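Long-range contacts in glutathione S-transferase (Cupriavidus metallidurans, PDB 4MK3), which probably catalyses the conjugation of glutathione to electrophilic substrates, and in this crystal holds glutathione sulfinic acid: residues 83-91 with 109-120; 119-130 with 182-193. One frame throughout, in Å; residues are numbered along the deposited sequence.

Interaction 1: 83-91 with 109-120. With GSF (L-gamma-glutamyl-3-sulfino-L-alanylglycine), chain E.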
loop_
_atom_site.group_PDB
_atom_site.type_symbol
_atom_site.label_atom_id
_atom_site.label_comp_id
_atom_site.label_asym_id
_atom_site.label_seq_id
_atom_site.Cartn_x
_atom_site.Cartn_y
_atom_site.Cartn_z
ATOM N N PHE A 83 -2.979 -9.196 5.951
ATOM C CA PHE A 83 -1.894 -8.353 5.464
ATOM C C PHE A 83 -2.558 -7.301 4.571
ATOM O O PHE A 83 -3.714 -7.492 4.194
ATOM C CB PHE A 83 -0.868 -9.220 4.685
ATOM C CG PHE A 83 -1.484 -10.039 3.595
ATOM C CD1 PHE A 83 -1.662 -9.546 2.323
ATOM C CD2 PHE A 83 -1.914 -11.342 3.844
ATOM C CE1 PHE A 83 -2.270 -10.287 1.324
ATOM C CE2 PHE A 83 -2.493 -12.095 2.854
ATOM C CZ PHE A 83 -2.694 -11.574 1.584
ATOM N N ASP A 84 -1.902 -6.182 4.239
ATOM C CA ASP A 84 -0.577 -5.764 4.708
ATOM C C ASP A 84 -0.677 -4.919 5.985
ATOM O O ASP A 84 -1.674 -4.989 6.701
ATOM C CB ASP A 84 0.118 -5.011 3.556
ATOM C CG ASP A 84 -0.548 -3.685 3.214
ATOM O OD1 ASP A 84 -1.621 -3.379 3.743
ATOM O OD2 ASP A 84 0.033 -2.954 2.395
ATOM N N SER A 85 0.353 -4.114 6.277
ATOM C CA SER A 85 0.370 -3.351 7.527
ATOM C C SER A 85 -0.821 -2.435 7.690
ATOM O O SER A 85 -1.287 -2.239 8.793
ATOM C CB SER A 85 1.670 -2.556 7.675
ATOM O OG SER A 85 1.735 -1.441 6.763
ATOM N N ARG A 86 -1.310 -1.859 6.606
ATOM C CA ARG A 86 -2.458 -0.956 6.713
ATOM C C ARG A 86 -3.722 -1.695 7.085
ATOM O O ARG A 86 -4.541 -1.206 7.877
ATOM C CB ARG A 86 -2.716 -0.250 5.400
ATOM C CG ARG A 86 -1.595 0.540 4.923
ATOM C CD ARG A 86 -2.143 1.482 3.859
ATOM N NE ARG A 86 -1.095 1.985 3.048
ATOM C CZ ARG A 86 -1.303 2.662 1.930
ATOM N NH1 ARG A 86 -2.547 2.900 1.523
ATOM N NH2 ARG A 86 -0.257 3.118 1.246
ATOM N N VAL A 87 -3.882 -2.893 6.521
ATOM C CA VAL A 87 -5.049 -3.702 6.801
ATOM C C VAL A 87 -5.014 -4.212 8.242
ATOM O O VAL A 87 -6.024 -4.236 8.940
ATOM C CB VAL A 87 -5.111 -4.897 5.808
ATOM C CG1 VAL A 87 -6.304 -5.794 6.101
ATOM C CG2 VAL A 87 -5.191 -4.379 4.387
ATOM N N ILE A 88 -3.831 -4.606 8.698
ATOM C CA ILE A 88 -3.663 -5.060 10.068
ATOM C C ILE A 88 -3.914 -3.920 11.060
ATOM O O ILE A 88 -4.613 -4.097 12.060
ATOM C CB ILE A 88 -2.257 -5.624 10.283
ATOM C CG1 ILE A 88 -2.021 -6.850 9.381
ATOM C CG2 ILE A 88 -2.055 -5.974 11.758
ATOM C CD1 ILE A 88 -0.537 -7.215 9.279
ATOM N N ALA A 89 -3.371 -2.745 10.763
ATOM C CA ALA A 89 -3.582 -1.594 11.648
ATOM C C ALA A 89 -5.057 -1.228 11.781
ATOM O O ALA A 89 -5.554 -0.999 12.884
ATOM C CB ALA A 89 -2.765 -0.397 11.172
ATOM N N GLU A 90 -5.759 -1.161 10.651
ATOM C CA GLU A 90 -7.188 -0.842 10.639
ATOM C C GLU A 90 -8.011 -1.850 11.432
ATOM O O GLU A 90 -8.912 -1.495 12.187
ATOM C CB GLU A 90 -7.670 -0.750 9.185
ATOM C CG GLU A 90 -9.170 -0.620 8.983
ATOM C CD GLU A 90 -9.570 -0.696 7.521
ATOM O OE1 GLU A 90 -8.892 -1.414 6.734
ATOM O OE2 GLU A 90 -10.571 -0.046 7.159
ATOM N N TYR A 91 -7.703 -3.123 11.248
ATOM C CA TYR A 91 -8.415 -4.153 11.965
ATOM C C TYR A 91 -8.105 -4.109 13.466
ATOM O O TYR A 91 -9.015 -4.194 14.291
ATOM C CB TYR A 91 -8.066 -5.506 11.381
ATOM C CG TYR A 91 -8.792 -6.637 12.065
ATOM C CD1 TYR A 91 -10.179 -6.679 12.096
ATOM C CD2 TYR A 91 -8.093 -7.641 12.693
ATOM C CE1 TYR A 91 -10.847 -7.704 12.722
ATOM C CE2 TYR A 91 -8.752 -8.676 13.325
ATOM C CZ TYR A 91 -10.123 -8.693 13.333
ATOM O OH TYR A 91 -10.788 -9.719 13.963
ATOM N N ARG A 109 -11.105 10.346 8.742
ATOM C CA ARG A 109 -10.495 9.082 8.377
ATOM C C ARG A 109 -9.649 9.248 7.118
ATOM O O ARG A 109 -8.522 8.767 7.053
ATOM C CB ARG A 109 -11.581 8.020 8.167
ATOM C CG ARG A 109 -11.059 6.607 7.983
ATOM C CD ARG A 109 -12.220 5.614 8.075
ATOM N NE ARG A 109 -11.760 4.248 8.313
ATOM C CZ ARG A 109 -11.728 3.651 9.505
ATOM N NH1 ARG A 109 -12.135 4.284 10.603
ATOM N NH2 ARG A 109 -11.286 2.403 9.599
ATOM N N LEU A 110 -10.186 9.946 6.117
ATOM C CA LEU A 110 -9.424 10.231 4.899
ATOM C C LEU A 110 -8.073 10.871 5.226
ATOM O O LEU A 110 -7.037 10.476 4.713
ATOM C CB LEU A 110 -10.222 11.194 4.006
ATOM C CG LEU A 110 -9.490 11.810 2.808
ATOM C CD1 LEU A 110 -9.055 10.742 1.842
ATOM C CD2 LEU A 110 -10.356 12.837 2.090
ATOM N N GLU A 111 -8.121 11.891 6.073
ATOM C CA GLU A 111 -6.930 12.631 6.447
ATOM C C GLU A 111 -5.880 11.712 7.081
ATOM O O GLU A 111 -4.721 11.725 6.708
ATOM C CB GLU A 111 -7.320 13.758 7.400
ATOM C CG GLU A 111 -6.191 14.653 7.845
ATOM C CD GLU A 111 -6.645 15.651 8.919
ATOM O OE1 GLU A 111 -7.752 15.478 9.487
ATOM O OE2 GLU A 111 -5.901 16.612 9.207
ATOM N N VAL A 112 -6.307 10.890 8.025
ATOM C CA VAL A 112 -5.415 9.951 8.692
ATOM C C VAL A 112 -4.876 8.896 7.741
ATOM O O VAL A 112 -3.689 8.570 7.793
ATOM C CB VAL A 112 -6.132 9.299 9.906
ATOM C CG1 VAL A 112 -5.389 8.073 10.447
ATOM C CG2 VAL A 112 -6.316 10.343 10.993
ATOM N N ARG A 113 -5.726 8.361 6.871
ATOM C CA ARG A 113 -5.253 7.330 5.967
ATOM C C ARG A 113 -4.320 7.892 4.887
ATOM O O ARG A 113 -3.406 7.189 4.440
ATOM C CB ARG A 113 -6.432 6.600 5.329
ATOM C CG ARG A 113 -7.363 5.838 6.274
ATOM C CD ARG A 113 -6.731 5.226 7.503
ATOM N NE ARG A 113 -5.862 4.071 7.283
ATOM C CZ ARG A 113 -6.267 2.808 7.177
ATOM N NH1 ARG A 113 -7.556 2.511 7.182
ATOM N NH2 ARG A 113 -5.362 1.843 7.051
ATOM N N CYS A 114 -4.508 9.138 4.488
ATOM C CA CYS A 114 -3.587 9.737 3.538
ATOM C C CYS A 114 -2.219 9.989 4.187
ATOM O O CYS A 114 -1.181 9.728 3.583
ATOM C CB CYS A 114 -4.199 10.999 2.950
ATOM S SG CYS A 114 -3.155 11.766 1.704
ATOM N N TRP A 115 -2.204 10.440 5.435
ATOM C CA TRP A 115 -0.967 10.527 6.183
ATOM C C TRP A 115 -0.265 9.180 6.234
ATOM O O TRP A 115 0.955 9.095 6.066
ATOM C CB TRP A 115 -1.216 11.005 7.610
ATOM C CG TRP A 115 -1.225 12.488 7.801
ATOM C CD1 TRP A 115 -2.310 13.299 8.014
ATOM C CD2 TRP A 115 -0.077 13.327 7.829
ATOM N NE1 TRP A 115 -1.893 14.611 8.150
ATOM C CE2 TRP A 115 -0.525 14.642 8.057
ATOM C CE3 TRP A 115 1.297 13.097 7.691
ATOM C CZ2 TRP A 115 0.348 15.727 8.148
ATOM C CZ3 TRP A 115 2.167 14.184 7.806
ATOM C CH2 TRP A 115 1.686 15.477 8.018
ATOM N N GLU A 116 -1.007 8.113 6.500
ATOM C CA GLU A 116 -0.410 6.784 6.552
ATOM C C GLU A 116 0.180 6.402 5.195
ATOM O O GLU A 116 1.271 5.853 5.117
ATOM C CB GLU A 116 -1.425 5.748 7.008
ATOM C CG GLU A 116 -0.846 4.322 7.045
ATOM C CD GLU A 116 -1.881 3.246 7.342
ATOM O OE1 GLU A 116 -3.073 3.422 7.004
ATOM O OE2 GLU A 116 -1.521 2.210 7.948
ATOM N N ALA A 117 -0.535 6.711 4.126
ATOM C CA ALA A 117 -0.030 6.425 2.776
ATOM C C ALA A 117 1.240 7.214 2.477
ATOM O O ALA A 117 2.149 6.712 1.792
ATOM C CB ALA A 117 -1.095 6.694 1.752
ATOM N N LEU A 118 1.309 8.448 2.940
ATOM C CA LEU A 118 2.497 9.263 2.747
ATOM C C LEU A 118 3.689 8.641 3.461
ATOM O O LEU A 118 4.777 8.515 2.894
ATOM C CB LEU A 118 2.247 10.683 3.254
ATOM C CG LEU A 118 3.401 11.675 3.199
ATOM C CD1 LEU A 118 3.972 11.797 1.792
ATOM C CD2 LEU A 118 2.937 13.016 3.737
ATOM N N ALA A 119 3.505 8.260 4.719
ATOM C CA ALA A 119 4.572 7.640 5.496
ATOM C C ALA A 119 5.003 6.298 4.906
ATOM O O ALA A 119 6.191 6.016 4.758
ATOM C CB ALA A 119 4.141 7.482 6.934
ATOM N N ASP A 120 4.027 5.476 4.551
ATOM C CA ASP A 120 4.309 4.165 3.978
ATOM C C ASP A 120 5.025 4.339 2.637
ATOM O O ASP A 120 5.885 3.540 2.278
ATOM C CB ASP A 120 2.995 3.401 3.740
ATOM C CG ASP A 120 2.392 2.763 5.007
ATOM O OD1 ASP A 120 2.919 2.941 6.127
ATOM O OD2 ASP A 120 1.371 2.061 4.844
HETATM C CB1 GSF E . 5.009 -3.644 2.725
HETATM C CG1 GSF E . 5.739 -4.570 3.690
HETATM C CD1 GSF E . 7.146 -4.890 3.233
HETATM O OE1 GSF E . 7.583 -4.596 2.138
HETATM C C1 GSF E . 3.040 -3.292 4.195
HETATM O O11 GSF E . 3.065 -4.076 5.178
HETATM O O12 GSF E . 2.642 -2.109 4.362
HETATM N N1 GSF E . 2.846 -3.002 1.788
HETATM C CA1 GSF E . 3.494 -3.776 2.843
HETATM N N2 GSF E . 7.953 -5.537 4.157
HETATM C CA2 GSF E . 9.277 -5.933 3.813
HETATM C CB2 GSF E . 10.107 -6.065 5.047
HETATM S SG2 GSF E . 10.635 -4.532 5.724
HETATM O O1S GSF E . 11.836 -4.829 6.524
HETATM O O2S GSF E . 9.526 -3.960 6.543
HETATM C C2 GSF E . 9.282 -7.343 3.264
HETATM O O2 GSF E . 8.676 -8.242 3.843
HETATM N N3 GSF E . 10.006 -7.578 2.100
HETATM C CA3 GSF E . 10.088 -8.912 1.576
HETATM C C3 GSF E . 9.909 -8.950 0.054
HETATM O O31 GSF E . 10.182 -10.030 -0.551
HETATM O O32 GSF E . 9.508 -7.952 -0.582
HETATM O O HOH W 1 -10.699 0.721 11.718
HETATM O O HOH W 2 -6.707 -0.709 5.856
#

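Interaction 2: 119-130 with 182-193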
loop_
_atom_site.group_PDB
_atom_site.type_symbol
_atom_site.label_atom_id
_atom_site.label_comp_id
_atom_site.label_asym_id
_atom_site.label_seq_id
_atom_site.Cartn_x
_atom_site.Cartn_y
_atom_site.Cartn_z
ATOM N N ALA A 119 3.505 8.260 4.719
ATOM C CA ALA A 119 4.572 7.640 5.496
ATOM C C ALA A 119 5.003 6.298 4.906
ATOM O O ALA A 119 6.191 6.016 4.758
ATOM C CB ALA A 119 4.141 7.482 6.934
ATOM N N ASP A 120 4.027 5.476 4.551
ATOM C CA ASP A 120 4.309 4.165 3.978
ATOM C C ASP A 120 5.025 4.339 2.637
ATOM O O ASP A 120 5.885 3.540 2.278
ATOM C CB ASP A 120 2.995 3.401 3.740
ATOM C CG ASP A 120 2.392 2.763 5.007
ATOM O OD1 ASP A 120 2.919 2.941 6.127
ATOM O OD2 ASP A 120 1.371 2.061 4.844
ATOM N N GLY A 121 4.642 5.359 1.883
ATOM C CA GLY A 121 5.297 5.635 0.605
ATOM C C GLY A 121 6.737 6.060 0.735
ATOM O O GLY A 121 7.603 5.695 -0.094
ATOM N N LEU A 122 7.027 6.850 1.758
ATOM C CA LEU A 122 8.402 7.197 2.099
ATOM C C LEU A 122 9.169 5.890 2.398
ATOM O O LEU A 122 10.270 5.662 1.863
ATOM C CB LEU A 122 8.419 8.169 3.286
ATOM C CG LEU A 122 9.785 8.693 3.705
ATOM C CD1 LEU A 122 9.622 9.922 4.586
ATOM C CD2 LEU A 122 10.633 7.661 4.450
ATOM N N LEU A 123 8.587 5.017 3.224
ATOM C CA LEU A 123 9.198 3.723 3.497
ATOM C C LEU A 123 9.404 2.878 2.243
ATOM O O LEU A 123 10.452 2.243 2.101
ATOM C CB LEU A 123 8.359 2.938 4.511
ATOM C CG LEU A 123 8.348 3.528 5.928
ATOM C CD1 LEU A 123 7.424 2.699 6.811
ATOM C CD2 LEU A 123 9.718 3.589 6.505
ATOM N N ASP A 124 8.431 2.872 1.332
ATOM C CA ASP A 124 8.569 2.071 0.113
ATOM C C ASP A 124 9.820 2.511 -0.649
ATOM O O ASP A 124 10.574 1.679 -1.144
ATOM C CB ASP A 124 7.360 2.240 -0.796
ATOM C CG ASP A 124 6.066 1.649 -0.223
ATOM O OD1 ASP A 124 6.100 0.763 0.678
ATOM O OD2 ASP A 124 4.994 2.051 -0.757
ATOM N N ALA A 125 10.017 3.821 -0.738
ATOM C CA ALA A 125 11.152 4.383 -1.458
ATOM C C ALA A 125 12.459 4.072 -0.726
ATOM O O ALA A 125 13.471 3.724 -1.348
ATOM C CB ALA A 125 10.981 5.868 -1.614
ATOM N N ALA A 126 12.436 4.197 0.594
ATOM C CA ALA A 126 13.617 3.914 1.398
ATOM C C ALA A 126 14.011 2.439 1.284
ATOM O O ALA A 126 15.195 2.114 1.133
ATOM C CB ALA A 126 13.372 4.303 2.856
ATOM N N LEU A 127 13.038 1.530 1.364
ATOM C CA LEU A 127 13.328 0.122 1.183
ATOM C C LEU A 127 13.941 -0.162 -0.176
ATOM O O LEU A 127 14.897 -0.905 -0.281
ATOM C CB LEU A 127 12.077 -0.742 1.387
ATOM C CG LEU A 127 11.943 -1.451 2.739
ATOM C CD1 LEU A 127 13.113 -2.406 3.032
ATOM C CD2 LEU A 127 11.807 -0.414 3.822
ATOM N N LEU A 128 13.376 0.412 -1.226
ATOM C CA LEU A 128 13.944 0.217 -2.552
ATOM C C LEU A 128 15.372 0.715 -2.646
ATOM O O LEU A 128 16.225 0.084 -3.292
ATOM C CB LEU A 128 13.074 0.852 -3.634
ATOM C CG LEU A 128 11.801 0.062 -3.962
ATOM C CD1 LEU A 128 10.826 0.909 -4.790
ATOM C CD2 LEU A 128 12.102 -1.244 -4.674
ATOM N N ALA A 129 15.655 1.846 -2.007
ATOM C CA ALA A 129 17.014 2.367 -2.028
ATOM C C ALA A 129 17.951 1.441 -1.278
ATOM O O ALA A 129 19.078 1.226 -1.711
ATOM C CB ALA A 129 17.049 3.759 -1.446
ATOM N N ARG A 130 17.488 0.877 -0.168
ATOM C CA ARG A 130 18.314 -0.061 0.584
ATOM C C ARG A 130 18.501 -1.393 -0.167
ATOM O O ARG A 130 19.599 -1.955 -0.221
ATOM C CB ARG A 130 17.707 -0.307 1.966
ATOM C CG ARG A 130 18.466 -1.356 2.767
ATOM C CD ARG A 130 18.083 -1.319 4.230
ATOM N NE ARG A 130 18.627 -2.460 4.960
ATOM C CZ ARG A 130 19.866 -2.535 5.428
ATOM N NH1 ARG A 130 20.717 -1.533 5.242
ATOM N NH2 ARG A 130 20.257 -3.621 6.078
ATOM N N VAL A 182 4.033 8.181 10.657
ATOM C CA VAL A 182 5.096 9.161 10.455
ATOM C C VAL A 182 6.266 8.911 11.397
ATOM O O VAL A 182 7.421 8.895 10.974
ATOM C CB VAL A 182 4.551 10.607 10.591
ATOM C CG1 VAL A 182 5.698 11.612 10.611
ATOM C CG2 VAL A 182 3.572 10.911 9.453
ATOM N N GLY A 183 5.976 8.618 12.664
ATOM C CA GLY A 183 7.015 8.334 13.623
ATOM C C GLY A 183 7.864 7.138 13.239
ATOM O O GLY A 183 9.086 7.107 13.419
ATOM N N CYS A 184 7.201 6.102 12.741
ATOM C CA CYS A 184 7.908 4.910 12.283
ATOM C C CYS A 184 8.806 5.188 11.077
ATOM O O CYS A 184 9.935 4.654 10.984
ATOM C CB CYS A 184 6.924 3.785 11.966
ATOM S SG CYS A 184 6.200 3.027 13.475
ATOM N N ALA A 185 8.329 6.047 10.181
ATOM C CA ALA A 185 9.078 6.417 8.989
ATOM C C ALA A 185 10.314 7.231 9.370
ATOM O O ALA A 185 11.415 6.958 8.889
ATOM C CB ALA A 185 8.185 7.165 7.990
ATOM N N LEU A 186 10.137 8.241 10.208
ATOM C CA LEU A 186 11.259 9.089 10.568
ATOM C C LEU A 186 12.313 8.321 11.355
ATOM O O LEU A 186 13.505 8.454 11.107
ATOM C CB LEU A 186 10.777 10.296 11.357
ATOM C CG LEU A 186 9.858 11.275 10.637
ATOM C CD1 LEU A 186 9.419 12.364 11.600
ATOM C CD2 LEU A 186 10.575 11.847 9.410
ATOM N N ALA A 187 11.863 7.456 12.273
ATOM C CA ALA A 187 12.781 6.625 13.023
ATOM C C ALA A 187 13.527 5.638 12.120
ATOM O O ALA A 187 14.686 5.303 12.372
ATOM C CB ALA A 187 12.016 5.859 14.129
ATOM N N TYR A 188 12.850 5.162 11.074
ATOM C CA TYR A 188 13.513 4.276 10.123
ATOM C C TYR A 188 14.641 4.986 9.385
ATOM O O TYR A 188 15.716 4.418 9.195
ATOM C CB TYR A 188 12.530 3.674 9.127
ATOM C CG TYR A 188 13.174 2.650 8.237
ATOM C CD1 TYR A 188 13.511 1.395 8.720
ATOM C CD2 TYR A 188 13.421 2.914 6.901
ATOM C CE1 TYR A 188 14.105 0.446 7.902
ATOM C CE2 TYR A 188 13.995 1.975 6.088
ATOM C CZ TYR A 188 14.320 0.742 6.587
ATOM O OH TYR A 188 14.925 -0.215 5.776
ATOM N N LEU A 189 14.403 6.235 8.979
ATOM C CA LEU A 189 15.465 7.021 8.368
ATOM C C LEU A 189 16.621 7.230 9.335
ATOM O O LEU A 189 17.771 7.088 8.943
ATOM C CB LEU A 189 14.914 8.356 7.878
ATOM C CG LEU A 189 13.934 8.326 6.697
ATOM C CD1 LEU A 189 13.513 9.757 6.327
ATOM C CD2 LEU A 189 14.486 7.614 5.468
ATOM N N ASP A 190 16.332 7.547 10.602
ATOM C CA ASP A 190 17.421 7.632 11.604
ATOM C C ASP A 190 18.276 6.349 11.678
ATOM O O ASP A 190 19.494 6.389 11.825
ATOM C CB ASP A 190 16.862 7.895 13.004
ATOM C CG ASP A 190 16.275 9.282 13.191
ATOM O OD1 ASP A 190 16.663 10.261 12.509
ATOM O OD2 ASP A 190 15.407 9.415 14.083
ATOM N N PHE A 191 17.581 5.223 11.590
ATOM C CA PHE A 191 18.183 3.911 11.755
ATOM C C PHE A 191 18.983 3.491 10.525
ATOM O O PHE A 191 20.130 3.095 10.642
ATOM C CB PHE A 191 17.045 2.906 12.037
ATOM C CG PHE A 191 17.486 1.474 12.185
ATOM C CD1 PHE A 191 18.400 1.107 13.147
ATOM C CD2 PHE A 191 16.938 0.491 11.378
ATOM C CE1 PHE A 191 18.787 -0.220 13.280
ATOM C CE2 PHE A 191 17.322 -0.827 11.511
ATOM C CZ PHE A 191 18.248 -1.174 12.464
ATOM N N ARG A 192 18.358 3.578 9.346
ATOM C CA ARG A 192 18.976 3.037 8.123
ATOM C C ARG A 192 19.598 4.048 7.177
ATOM O O ARG A 192 20.435 3.684 6.348
ATOM C CB ARG A 192 17.948 2.238 7.316
ATOM C CG ARG A 192 17.548 0.913 7.912
ATOM C CD ARG A 192 18.732 -0.000 8.118
ATOM N NE ARG A 192 18.288 -1.373 8.321
ATOM C CZ ARG A 192 18.997 -2.305 8.938
ATOM N NH1 ARG A 192 20.201 -2.028 9.423
ATOM N NH2 ARG A 192 18.492 -3.520 9.071
ATOM N N PHE A 193 19.172 5.303 7.283
ATOM C CA PHE A 193 19.629 6.362 6.383
ATOM C C PHE A 193 20.061 7.606 7.157
ATOM O O PHE A 193 19.528 8.706 6.946
ATOM C CB PHE A 193 18.519 6.733 5.393
ATOM C CG PHE A 193 18.231 5.648 4.387
ATOM C CD1 PHE A 193 17.274 4.681 4.641
ATOM C CD2 PHE A 193 18.921 5.603 3.194
ATOM C CE1 PHE A 193 17.032 3.680 3.712
ATOM C CE2 PHE A 193 18.682 4.613 2.269
ATOM C CZ PHE A 193 17.720 3.649 2.534
#

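Interaction 1: 83-91 with 109-120
The side chain of Arg86 enters helix 109-120 as a knob among Arg113, Glu116, Ala117 and Asp120, and here the contact is tight. Its CG stands anti to the carbonyl carbon (chi1 -59°) and the chain runs out straight to NE, which lays one guanidinium face over Ala117, NH2 lying 3.7 Å from its CA. NE forms a salt bridge with OD2 of Asp120 at 3.1 Å, reached on its anti side and somewhat out of the carboxylate plane. Lys36 pairs with the same oxygen, while NH1 of Arg86 pairs with Asp84 of the second subunit.

The contact packs helix 85-94 of the thioredoxin-like domain on helix 106-134 of the helical domain, as in glutathione transferases. Asp84 is the N-cap of helix 85-94, its OD1 taking a weak bond from Arg86 N; its OD2 accepts from ligand N1 at 2.9 Å, and Ser85 OG donates to ligand O12 at 2.7 Å.

Toward Arg109 the fit is looser and wetter. Glu90 OE2 forms a salt bridge with Arg109 NH2 at 3.5 Å, the oxygen at the guanidinium edge, in its plane. Water 1 bridges Glu90 O to Arg109 NH2. Glu116 OE1 grips Arg113 NE and NH2.

Interaction 2: 119-130 with 182-193
Val182 meets Ala119 where helices 119-130 and 182-192 come nearest along their backbones, the alanine CB lying 3.8 Å from Val182 N. Both belong to the all-helical C-terminal domain of the glutathione transferase fold, and they run nearly parallel, at 25°, with an apolar seam between them. One turn on, the small Ala185 lets Leu123 come close: CD2 of Leu123 is 3.8 Å from Ala185 CA.

Tyr188 is the knob of the contact. Its CG lies anti to the backbone N (chi1 -174°), and the ring enters a hole formed by Leu123, Ala126, Leu127 and Arg130, with CB of Ala126 at its edge. The hydroxyl reaches CD2 of Leu127 at 3.7 Å. Leu127 in turn comes within about 4 Å (nearest atoms) of a bound glutathione sulfinic acid, consistent with this end of the helix pair bordering the substrate pocket. Beside Tyr188, Leu189 meets Leu122 tip to tip, with 4.0 Å between their CD2 atoms.

At Arg192 the apolar seam gives way to two stacked guanidinium groups: that of Arg130 lies flat on it, planes 11° apart and centres 3.6 Å apart. Two positive groups face each other, a cost probably offset by the flat packing; CE2 of Phe191 over the other face leaves the Arg192 guanidinium sandwiched. Phe193, just past the helix end, turns its ring against the turn Ala126-Arg130 of helix 106-134. There Arg130 N lies at the ring edge, and CZ comes to 3.3 Å from the carbonyl O of Ala126.

Interactions 1 and 2 follow in series along the chain, their centres 15 Å apart, and both use the long helix 106-134, sharing Ala119 and Asp120. The earlier part of that helix faces helix 85-94 of the thioredoxin-like domain; the later part faces helix 177-192 within the helical domain. One continuous helix thus carries the joint between domains into the core of the second. At the junction the contacts touch directly, CE3 of Trp115 packing 3.6 Å from CG2 of Val182. Both also reach the second subunit, through polar pairs in interaction 1 and through Leu128 in interaction 2, which places helix 106-134 at the dimer interface.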